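Local coordinates for protein type VI secretion system component (PDB 2P5Z) that is a component of the type VI secretion system that resembles the T4 phage tail proteins gp27 and gp5 and probably forms part of the cell-puncturing device, at residues G35-S40 against L321-L326; T41-D46 against R85-V90; I184-A189 against E197-Y202. One frame throughout, in Å; residues are numbered along the deposited sequence.

Contact 1: residues G35-S40 against L321-L326; sequences GREQLS and LLMPGL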
loop_
_atom_site.group_PDB
_atom_site.type_symbol
_atom_site.label_atom_id
_atom_site.label_comp_id
_atom_site.label_asym_id
_atom_site.label_seq_id
_atom_site.Cartn_x
_atom_site.Cartn_y
_atom_site.Cartn_z
ATOM N N GLY A 35 -13.988 7.432 19.221
ATOM C CA GLY A 35 -14.966 6.901 18.274
ATOM C C GLY A 35 -14.842 7.461 16.855
ATOM O O GLY A 35 -14.378 8.579 16.664
ATOM N N ARG A 36 -15.247 6.668 15.858
ATOM C CA ARG A 36 -15.268 7.082 14.444
ATOM C C ARG A 36 -16.574 6.618 13.805
ATOM O O ARG A 36 -16.948 5.458 13.899
ATOM C CB ARG A 36 -14.054 6.530 13.685
ATOM C CG ARG A 36 -12.718 7.252 14.011
ATOM C CD ARG A 36 -11.534 6.299 14.396
ATOM N NE ARG A 36 -11.899 5.283 15.402
ATOM C CZ ARG A 36 -11.030 4.581 16.133
ATOM N NH1 ARG A 36 -11.463 3.674 17.003
ATOM N NH2 ARG A 36 -9.729 4.782 15.993
ATOM N N GLU A 37 -17.295 7.556 13.219
ATOM C CA GLU A 37 -18.497 7.285 12.489
ATOM C C GLU A 37 -18.342 7.989 11.155
ATOM O O GLU A 37 -17.766 9.068 11.070
ATOM C CB GLU A 37 -19.726 7.838 13.209
ATOM C CG GLU A 37 -19.965 7.235 14.588
ATOM C CD GLU A 37 -21.048 7.949 15.403
ATOM O OE1 GLU A 37 -22.192 8.104 14.907
ATOM O OE2 GLU A 37 -20.752 8.332 16.557
ATOM N N GLN A 38 -18.874 7.367 10.115
ATOM C CA GLN A 38 -18.792 7.867 8.761
ATOM C C GLN A 38 -19.845 7.151 7.940
ATOM O O GLN A 38 -20.091 5.967 8.145
ATOM C CB GLN A 38 -17.408 7.575 8.206
ATOM C CG GLN A 38 -17.066 8.256 6.907
ATOM C CD GLN A 38 -15.739 7.752 6.400
ATOM O OE1 GLN A 38 -14.999 7.097 7.135
ATOM N NE2 GLN A 38 -15.440 8.020 5.138
ATOM N N LEU A 39 -20.482 7.890 7.043
ATOM C CA LEU A 39 -21.406 7.343 6.061
ATOM C C LEU A 39 -20.795 6.199 5.256
ATOM O O LEU A 39 -19.607 6.241 4.923
ATOM C CB LEU A 39 -21.811 8.441 5.103
ATOM C CG LEU A 39 -22.675 9.535 5.715
ATOM C CD1 LEU A 39 -23.021 10.552 4.641
ATOM C CD2 LEU A 39 -23.940 8.925 6.315
ATOM N N SER A 40 -21.618 5.178 4.983
ATOM C CA SER A 40 -21.250 4.008 4.174
ATOM C C SER A 40 -20.111 3.203 4.693
ATOM O O SER A 40 -19.422 2.550 3.912
ATOM C CB SER A 40 -20.947 4.354 2.710
ATOM O OG SER A 40 -22.152 4.700 2.065
ATOM N N LEU A 321 -25.766 15.303 19.587
ATOM C CA LEU A 321 -26.735 14.980 18.566
ATOM C C LEU A 321 -26.090 14.875 17.178
ATOM O O LEU A 321 -26.628 14.196 16.297
ATOM C CB LEU A 321 -27.853 16.027 18.559
ATOM C CG LEU A 321 -28.919 15.896 19.653
ATOM C CD1 LEU A 321 -29.940 17.023 19.553
ATOM C CD2 LEU A 321 -29.613 14.530 19.589
ATOM N N LEU A 322 -24.940 15.532 17.001
ATOM C CA LEU A 322 -24.278 15.634 15.697
ATOM C C LEU A 322 -23.709 14.293 15.218
ATOM O O LEU A 322 -22.939 13.630 15.920
ATOM C CB LEU A 322 -23.184 16.705 15.727
ATOM C CG LEU A 322 -23.033 17.502 14.428
ATOM C CD1 LEU A 322 -24.095 18.575 14.358
ATOM C CD2 LEU A 322 -21.672 18.145 14.316
ATOM N N MET A 323 -24.098 13.915 14.005
ATOM C CA MET A 323 -23.971 12.544 13.538
ATOM C C MET A 323 -23.882 12.571 12.023
ATOM O O MET A 323 -24.419 13.483 11.402
ATOM C CB MET A 323 -25.249 11.813 13.916
ATOM C CG MET A 323 -25.061 10.447 14.501
ATOM S SD MET A 323 -26.668 9.659 14.707
ATOM C CE MET A 323 -27.694 11.002 15.307
ATOM N N PRO A 324 -23.211 11.572 11.421
ATOM C CA PRO A 324 -23.320 11.357 9.986
ATOM C C PRO A 324 -24.761 11.108 9.526
ATOM O O PRO A 324 -25.494 10.320 10.136
ATOM C CB PRO A 324 -22.482 10.100 9.768
ATOM C CG PRO A 324 -21.502 10.123 10.852
ATOM C CD PRO A 324 -22.275 10.612 12.030
ATOM N N GLY A 325 -25.156 11.794 8.461
ATOM C CA GLY A 325 -26.511 11.697 7.950
ATOM C C GLY A 325 -27.316 12.947 8.229
ATOM O O GLY A 325 -28.273 13.246 7.514
ATOM N N LEU A 326 -26.940 13.669 9.281
ATOM C CA LEU A 326 -27.626 14.909 9.643
ATOM C C LEU A 326 -27.287 16.060 8.717
ATOM O O LEU A 326 -26.121 16.288 8.410
ATOM C CB LEU A 326 -27.283 15.317 11.073
ATOM C CG LEU A 326 -28.304 14.997 12.165
ATOM C CD1 LEU A 326 -28.361 13.500 12.458
ATOM C CD2 LEU A 326 -27.955 15.765 13.418
#
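The carboxylate of Glu-37 is the flat group here, and the puckered ring of Pro-324 meets the glutamate atom by atom. Ring atom CG of Pro-324 rests on CB of Glu-37 at 3.7 Å, while CD of Pro-324 lies 3.8 Å from Glu-37 OE1. That same oxygen touches the CG methylene of Met-323, also at 3.7 Å. Glu-37 is extended beyond CG and runs at about a right angle to the proline. On the other flank of the contact, Leu-39 slides past Pro-324 in the opposite direction. Its CG stands anti to the carbonyl carbon (chi1 -68°). The CD2 methyl of Leu-39 lies 3.9 Å from Pro-324 CB and 3.8 Å from the backbone N of Gly-325. Pro-324 and Gly-325 are the two central residues of a type II turn spanning Met-323 to Leu-326, with the glycine at a positive phi of 108°. The turn is closed by a weak bond of 3.3 Å from Leu-326 N to Met-323 O. It thereby presents the proline to the end of strand 29-38, in the part of the chain assigned to the phage tail baseplate family. Val-348 of strand 343-353 packs on both Glu-37 and Pro-324. The other carboxylate oxygen, OE2, is held by partners outside the two segments, Arg-85 and probably Tyr-45. Across the two segments the contact itself is van der Waals packing: Pro-324 covers the CB of a buried glutamate, and Leu-39 packs separately on Pro-324 and Gly-325. The chemistry implies that the turn meets the strand through carbon surfaces, while the polar end of Glu-37 is served from elsewhere.

Contact 2: residues T41-D46 against R85-V90; sequences TPFRYD and RTLHGV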
loop_
_atom_site.group_PDB
_atom_site.type_symbol
_atom_site.label_atom_id
_atom_site.label_comp_id
_atom_site.label_asym_id
_atom_site.label_seq_id
_atom_site.Cartn_x
_atom_site.Cartn_y
_atom_site.Cartn_z
ATOM N N THR A 41 -19.904 3.246 6.002
ATOM C CA THR A 41 -18.908 2.400 6.651
ATOM C C THR A 41 -19.393 2.113 8.069
ATOM O O THR A 41 -20.092 2.934 8.659
ATOM C CB THR A 41 -17.455 3.017 6.614
ATOM O OG1 THR A 41 -16.736 2.636 7.793
ATOM C CG2 THR A 41 -17.481 4.475 6.562
ATOM N N PRO A 42 -19.110 0.907 8.591
ATOM C CA PRO A 42 -19.524 0.645 9.971
ATOM C C PRO A 42 -18.695 1.454 10.980
ATOM O O PRO A 42 -17.475 1.565 10.829
ATOM C CB PRO A 42 -19.257 -0.854 10.139
ATOM C CG PRO A 42 -18.215 -1.180 9.116
ATOM C CD PRO A 42 -18.460 -0.257 7.963
ATOM N N PHE A 43 -19.358 1.996 12.001
ATOM C CA PHE A 43 -18.675 2.785 13.016
ATOM C C PHE A 43 -17.690 1.976 13.825
ATOM O O PHE A 43 -17.757 0.750 13.826
ATOM C CB PHE A 43 -19.648 3.551 13.936
ATOM C CG PHE A 43 -20.622 2.691 14.679
ATOM C CD1 PHE A 43 -20.256 2.034 15.860
ATOM C CD2 PHE A 43 -21.936 2.571 14.224
ATOM C CE1 PHE A 43 -21.184 1.242 16.560
ATOM C CE2 PHE A 43 -22.867 1.788 14.915
ATOM C CZ PHE A 43 -22.486 1.129 16.092
ATOM N N ARG A 44 -16.770 2.659 14.511
ATOM C CA ARG A 44 -15.825 1.965 15.386
ATOM C C ARG A 44 -15.589 2.762 16.669
ATOM O O ARG A 44 -15.280 3.949 16.610
ATOM C CB ARG A 44 -14.521 1.771 14.631
ATOM C CG ARG A 44 -13.612 0.773 15.247
ATOM C CD ARG A 44 -12.575 0.387 14.252
ATOM N NE ARG A 44 -11.437 1.301 14.218
ATOM C CZ ARG A 44 -10.350 1.113 13.466
ATOM N NH1 ARG A 44 -10.259 0.035 12.681
ATOM N NH2 ARG A 44 -9.349 1.992 13.502
ATOM N N TYR A 45 -15.738 2.141 17.832
ATOM C CA TYR A 45 -15.487 2.864 19.104
ATOM C C TYR A 45 -14.557 2.109 20.031
ATOM O O TYR A 45 -14.896 1.041 20.536
ATOM C CB TYR A 45 -16.788 3.148 19.839
ATOM C CG TYR A 45 -17.458 4.428 19.442
ATOM C CD1 TYR A 45 -17.961 4.616 18.162
ATOM C CD2 TYR A 45 -17.629 5.445 20.362
ATOM C CE1 TYR A 45 -18.597 5.801 17.795
ATOM C CE2 TYR A 45 -18.271 6.621 20.017
ATOM C CZ TYR A 45 -18.738 6.805 18.734
ATOM O OH TYR A 45 -19.362 7.987 18.397
ATOM N N ASP A 46 -13.378 2.662 20.266
ATOM C CA ASP A 46 -12.473 2.076 21.240
ATOM C C ASP A 46 -12.703 2.749 22.593
ATOM O O ASP A 46 -12.493 3.955 22.758
ATOM C CB ASP A 46 -11.027 2.181 20.762
ATOM C CG ASP A 46 -10.779 1.374 19.478
ATOM O OD1 ASP A 46 -11.070 0.154 19.465
ATOM O OD2 ASP A 46 -10.298 1.963 18.478
ATOM N N ARG A 85 -27.722 10.012 23.244
ATOM C CA ARG A 85 -27.493 9.218 22.032
ATOM C C ARG A 85 -26.817 7.911 22.425
ATOM O O ARG A 85 -25.905 7.919 23.248
ATOM C CB ARG A 85 -26.604 9.969 21.034
ATOM C CG ARG A 85 -26.437 9.240 19.717
ATOM C CD ARG A 85 -26.021 10.156 18.575
ATOM N NE ARG A 85 -24.591 10.459 18.535
ATOM C CZ ARG A 85 -23.657 9.666 18.010
ATOM N NH1 ARG A 85 -22.390 10.059 18.017
ATOM N NH2 ARG A 85 -23.976 8.484 17.477
ATOM N N THR A 86 -27.254 6.802 21.827
ATOM C CA THR A 86 -26.675 5.497 22.100
ATOM C C THR A 86 -26.134 4.811 20.830
ATOM O O THR A 86 -26.755 4.871 19.766
ATOM C CB THR A 86 -27.714 4.566 22.752
ATOM O OG1 THR A 86 -28.633 5.344 23.516
ATOM C CG2 THR A 86 -27.050 3.555 23.671
ATOM N N LEU A 87 -24.985 4.153 20.948
ATOM C CA LEU A 87 -24.498 3.285 19.892
ATOM C C LEU A 87 -24.722 1.821 20.257
ATOM O O LEU A 87 -24.184 1.336 21.256
ATOM C CB LEU A 87 -23.006 3.512 19.627
ATOM C CG LEU A 87 -22.580 4.692 18.749
ATOM C CD1 LEU A 87 -23.619 4.971 17.690
ATOM C CD2 LEU A 87 -22.343 5.937 19.589
ATOM N N HIS A 88 -25.500 1.108 19.446
ATOM C CA HIS A 88 -25.691 -0.331 19.675
ATOM C C HIS A 88 -24.835 -1.175 18.735
ATOM O O HIS A 88 -24.675 -0.854 17.543
ATOM C CB HIS A 88 -27.146 -0.714 19.508
ATOM C CG HIS A 88 -28.051 -0.124 20.542
ATOM N ND1 HIS A 88 -28.227 -0.692 21.786
ATOM C CD2 HIS A 88 -28.846 0.974 20.511
ATOM C CE1 HIS A 88 -29.093 0.031 22.479
ATOM N NE2 HIS A 88 -29.482 1.049 21.730
ATOM N N GLY A 89 -24.284 -2.255 19.272
ATOM C CA GLY A 89 -23.409 -3.076 18.504
ATOM C C GLY A 89 -22.873 -4.266 19.255
ATOM O O GLY A 89 -23.451 -4.665 20.266
ATOM N N VAL A 90 -21.779 -4.840 18.737
ATOM C CA VAL A 90 -21.112 -5.990 19.337
ATOM C C VAL A 90 -19.688 -5.637 19.707
ATOM O O VAL A 90 -19.064 -4.742 19.124
ATOM C CB VAL A 90 -20.952 -7.214 18.356
ATOM C CG1 VAL A 90 -21.905 -8.318 18.690
ATOM C CG2 VAL A 90 -21.070 -6.783 16.923
#
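Tyr-45 and Arg-85 approach each other at one oxygen: OE2 of Glu-37 probably makes a hydrogen bond with the tyrosine hydroxyl and forms a salt bridge with Arg-85 NH1. The two groups do not bond to one another, Tyr-45 OH standing 3.7 Å from Arg-85 NH1, and the phenol ring and guanidinium planes are turned 72° apart. Arg-85 bends at chi3 (81°), which turns NE aside from the line of the chain, and this NE donates to the carbonyl of Ser-320. With the arginine bridged to this carboxylate oxygen, the charge of the glutamate is probably well compensated.

Next to this polar group, Leu-87 supplies the apolar part of the contact by spreading its methyls between two rings. CD2 lies 3.8 Å from CZ of Tyr-45 and forms an off-centre CH-pi contact with that ring, 29° from the ring normal. CD1 sits 4.2 Å above the plane of the Phe-43 ring, displaced toward the rim. The Phe-43 ring also points its CZ edge at the backbone, with His-88 O in the ring plane 3.3 Å from CZ.

Strands 44-51 and 85-99 are not direct partners. Each pairs antiparallel with strand 104-111, whose Leu-110 bonds to the Tyr-45 backbone and packs on Leu-87, and strand 85-99 is further paired with 65-70. Phe-43 then reaches on to strand 185-191, where its ring meets Phe-188 edge-to-face.

Contact 3: residues I184-A189 against E197-Y202; sequences IWFRFA and EVIEFY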
loop_
_atom_site.group_PDB
_atom_site.type_symbol
_atom_site.label_atom_id
_atom_site.label_comp_id
_atom_site.label_asym_id
_atom_site.label_seq_id
_atom_site.Cartn_x
_atom_site.Cartn_y
_atom_site.Cartn_z
ATOM N N ILE A 184 -25.332 4.042 -3.941
ATOM C CA ILE A 184 -26.220 3.919 -2.787
ATOM C C ILE A 184 -25.353 4.089 -1.546
ATOM O O ILE A 184 -24.200 3.651 -1.509
ATOM C CB ILE A 184 -26.960 2.536 -2.751
ATOM C CG1 ILE A 184 -28.012 2.449 -3.855
ATOM C CG2 ILE A 184 -27.687 2.285 -1.421
ATOM C CD1 ILE A 184 -28.585 1.043 -4.027
ATOM N N TRP A 185 -25.898 4.749 -0.537
ATOM C CA TRP A 185 -25.168 4.936 0.697
ATOM C C TRP A 185 -25.974 4.521 1.902
ATOM O O TRP A 185 -27.200 4.400 1.838
ATOM C CB TRP A 185 -24.695 6.379 0.847
ATOM C CG TRP A 185 -25.752 7.417 0.742
ATOM C CD1 TRP A 185 -26.203 8.011 -0.402
ATOM C CD2 TRP A 185 -26.458 8.033 1.819
ATOM N NE1 TRP A 185 -27.167 8.947 -0.104
ATOM C CE2 TRP A 185 -27.344 8.981 1.253
ATOM C CE3 TRP A 185 -26.445 7.867 3.205
ATOM C CZ2 TRP A 185 -28.200 9.769 2.026
ATOM C CZ3 TRP A 185 -27.307 8.658 3.982
ATOM C CH2 TRP A 185 -28.169 9.594 3.388
ATOM N N PHE A 186 -25.276 4.306 3.004
ATOM C CA PHE A 186 -25.953 3.985 4.236
ATOM C C PHE A 186 -25.477 4.744 5.485
ATOM O O PHE A 186 -24.349 5.256 5.546
ATOM C CB PHE A 186 -25.952 2.472 4.487
ATOM C CG PHE A 186 -24.588 1.850 4.575
ATOM C CD1 PHE A 186 -23.923 1.426 3.429
ATOM C CD2 PHE A 186 -23.991 1.635 5.811
ATOM C CE1 PHE A 186 -22.668 0.811 3.515
ATOM C CE2 PHE A 186 -22.728 1.022 5.914
ATOM C CZ PHE A 186 -22.081 0.582 4.763
ATOM N N ARG A 187 -26.357 4.781 6.479
ATOM C CA ARG A 187 -25.997 5.221 7.804
ATOM C C ARG A 187 -26.635 4.322 8.840
ATOM O O ARG A 187 -27.512 3.515 8.529
ATOM C CB ARG A 187 -26.448 6.660 8.039
ATOM C CG ARG A 187 -27.932 6.857 8.181
ATOM C CD ARG A 187 -28.221 8.324 8.013
ATOM N NE ARG A 187 -29.637 8.634 8.106
ATOM C CZ ARG A 187 -30.266 8.901 9.241
ATOM N NH1 ARG A 187 -29.601 8.893 10.397
ATOM N NH2 ARG A 187 -31.565 9.167 9.214
ATOM N N PHE A 188 -26.206 4.489 10.084
ATOM C CA PHE A 188 -26.742 3.718 11.178
ATOM C C PHE A 188 -27.694 4.574 11.989
ATOM O O PHE A 188 -27.531 5.787 12.068
ATOM C CB PHE A 188 -25.609 3.156 12.018
ATOM C CG PHE A 188 -24.800 2.129 11.297
ATOM C CD1 PHE A 188 -25.115 0.786 11.402
ATOM C CD2 PHE A 188 -23.745 2.499 10.487
ATOM C CE1 PHE A 188 -24.389 -0.156 10.725
ATOM C CE2 PHE A 188 -23.015 1.555 9.799
ATOM C CZ PHE A 188 -23.337 0.224 9.925
ATOM N N ALA A 189 -28.726 3.949 12.546
ATOM C CA ALA A 189 -29.697 4.662 13.364
ATOM C C ALA A 189 -30.095 3.746 14.490
ATOM O O ALA A 189 -29.793 2.553 14.460
ATOM C CB ALA A 189 -30.912 5.070 12.541
ATOM N N GLU A 197 -29.071 -1.299 16.651
ATOM C CA GLU A 197 -28.675 -0.453 15.528
ATOM C C GLU A 197 -29.291 -0.963 14.225
ATOM O O GLU A 197 -29.382 -2.170 13.993
ATOM C CB GLU A 197 -27.142 -0.371 15.425
ATOM C CG GLU A 197 -26.436 -1.500 14.659
ATOM C CD GLU A 197 -26.280 -2.821 15.435
ATOM O OE1 GLU A 197 -26.865 -2.982 16.530
ATOM O OE2 GLU A 197 -25.552 -3.717 14.935
ATOM N N VAL A 198 -29.717 -0.021 13.392
ATOM C CA VAL A 198 -30.444 -0.282 12.159
ATOM C C VAL A 198 -29.684 0.382 11.008
ATOM O O VAL A 198 -29.410 1.586 11.073
ATOM C CB VAL A 198 -31.880 0.342 12.228
ATOM C CG1 VAL A 198 -32.611 0.202 10.908
ATOM C CG2 VAL A 198 -32.708 -0.261 13.381
ATOM N N ILE A 199 -29.343 -0.394 9.969
ATOM C CA ILE A 199 -28.718 0.130 8.743
ATOM C C ILE A 199 -29.747 0.734 7.801
ATOM O O ILE A 199 -30.649 0.058 7.347
ATOM C CB ILE A 199 -28.039 -0.995 7.939
ATOM C CG1 ILE A 199 -27.134 -1.844 8.838
ATOM C CG2 ILE A 199 -27.295 -0.425 6.732
ATOM C CD1 ILE A 199 -26.756 -3.158 8.218
ATOM N N GLU A 200 -29.619 2.003 7.466
ATOM C CA GLU A 200 -30.584 2.579 6.571
ATOM C C GLU A 200 -29.902 2.945 5.299
ATOM O O GLU A 200 -28.924 3.672 5.325
ATOM C CB GLU A 200 -31.241 3.800 7.203
ATOM C CG GLU A 200 -31.737 3.524 8.613
ATOM C CD GLU A 200 -32.568 4.638 9.169
ATOM O OE1 GLU A 200 -32.501 5.760 8.618
ATOM O OE2 GLU A 200 -33.287 4.380 10.164
ATOM N N PHE A 201 -30.429 2.449 4.184
ATOM C CA PHE A 201 -29.865 2.703 2.866
ATOM C C PHE A 201 -30.634 3.810 2.161
ATOM O O PHE A 201 -31.863 3.896 2.285
ATOM C CB PHE A 201 -29.915 1.443 1.997
ATOM C CG PHE A 201 -29.161 0.250 2.567
ATOM C CD1 PHE A 201 -27.807 0.055 2.271
ATOM C CD2 PHE A 201 -29.814 -0.698 3.344
ATOM C CE1 PHE A 201 -27.113 -1.052 2.751
ATOM C CE2 PHE A 201 -29.126 -1.807 3.833
ATOM C CZ PHE A 201 -27.761 -1.984 3.526
ATOM N N TYR A 202 -29.915 4.655 1.420
ATOM C CA TYR A 202 -30.521 5.748 0.656
ATOM C C TYR A 202 -29.682 6.002 -0.580
ATOM O O TYR A 202 -28.503 5.639 -0.610
ATOM C CB TYR A 202 -30.530 7.060 1.448
ATOM C CG TYR A 202 -31.204 7.024 2.788
ATOM C CD1 TYR A 202 -32.588 7.138 2.896
ATOM C CD2 TYR A 202 -30.464 6.869 3.944
ATOM C CE1 TYR A 202 -33.208 7.128 4.121
ATOM C CE2 TYR A 202 -31.072 6.836 5.168
ATOM C CZ TYR A 202 -32.443 6.969 5.255
ATOM O OH TYR A 202 -33.050 6.915 6.486
#
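The rings of Trp-185 and Tyr-202 meet obliquely, their six-membered rings 5.1 Å apart between centroids with planes at 40°. CB of Tyr-202 makes a CH-pi contact over the face of the indole's benzene ring, and CD2 of Tyr-202 touches Trp-185 CH2 at 3.6 Å. Beside them, the guanidinium plane of Arg-187 is inclined 12° to the tyrosine ring, NE approaching Tyr-202 CE2 obliquely at 3.7 Å. OE1 of Glu-200 comes over a face of this guanidinium, 3.6 Å from NH2, giving a salt bridge of charges without a directed N-H; the bond from Tyr-202 OH to the same OE1 is very short, its length doubtful at this resolution.

On the reverse face of the sheet, Phe-186 lies side by side with both Ile-199 and Phe-201, and Phe-188 alongside Ile-199, whose CG1 is 3.7 Å from Phe-188 CE1.

Six backbone bonds, two at each of the pairs Trp-185/Tyr-202, Arg-187/Glu-200 and Ala-189/Val-198, join the antiparallel strands of this hairpin. Its faces differ in chemistry: one is aromatic and aliphatic, Phe-186 and Phe-201 packing on helix 171-182 and Phe-201 also on helix 131-140; the other adds a glutamate whose charge is probably offset by Arg-187.

Overall arrangement
From the N terminus, strand 29-38 supplies the first segment of contact 1, and the chain runs straight on into 41-46, the first segment of contact 2, so that their first segments lie on neighbouring antiparallel strands. Contact 2 closes first, at 85-90, across 38 residues. Contact 3 follows in series, joining 184-189 to 197-202 as a local hairpin. Only at 321-326 does contact 1 close, across 280 residues, with the other two nested inside it; none cross. The turn at Ser-40 touches the hairpin, its backbone N probably bonding to Phe-186 O. Together they tie the strands near the N terminus to the hairpin and to the loop before strand 326-330.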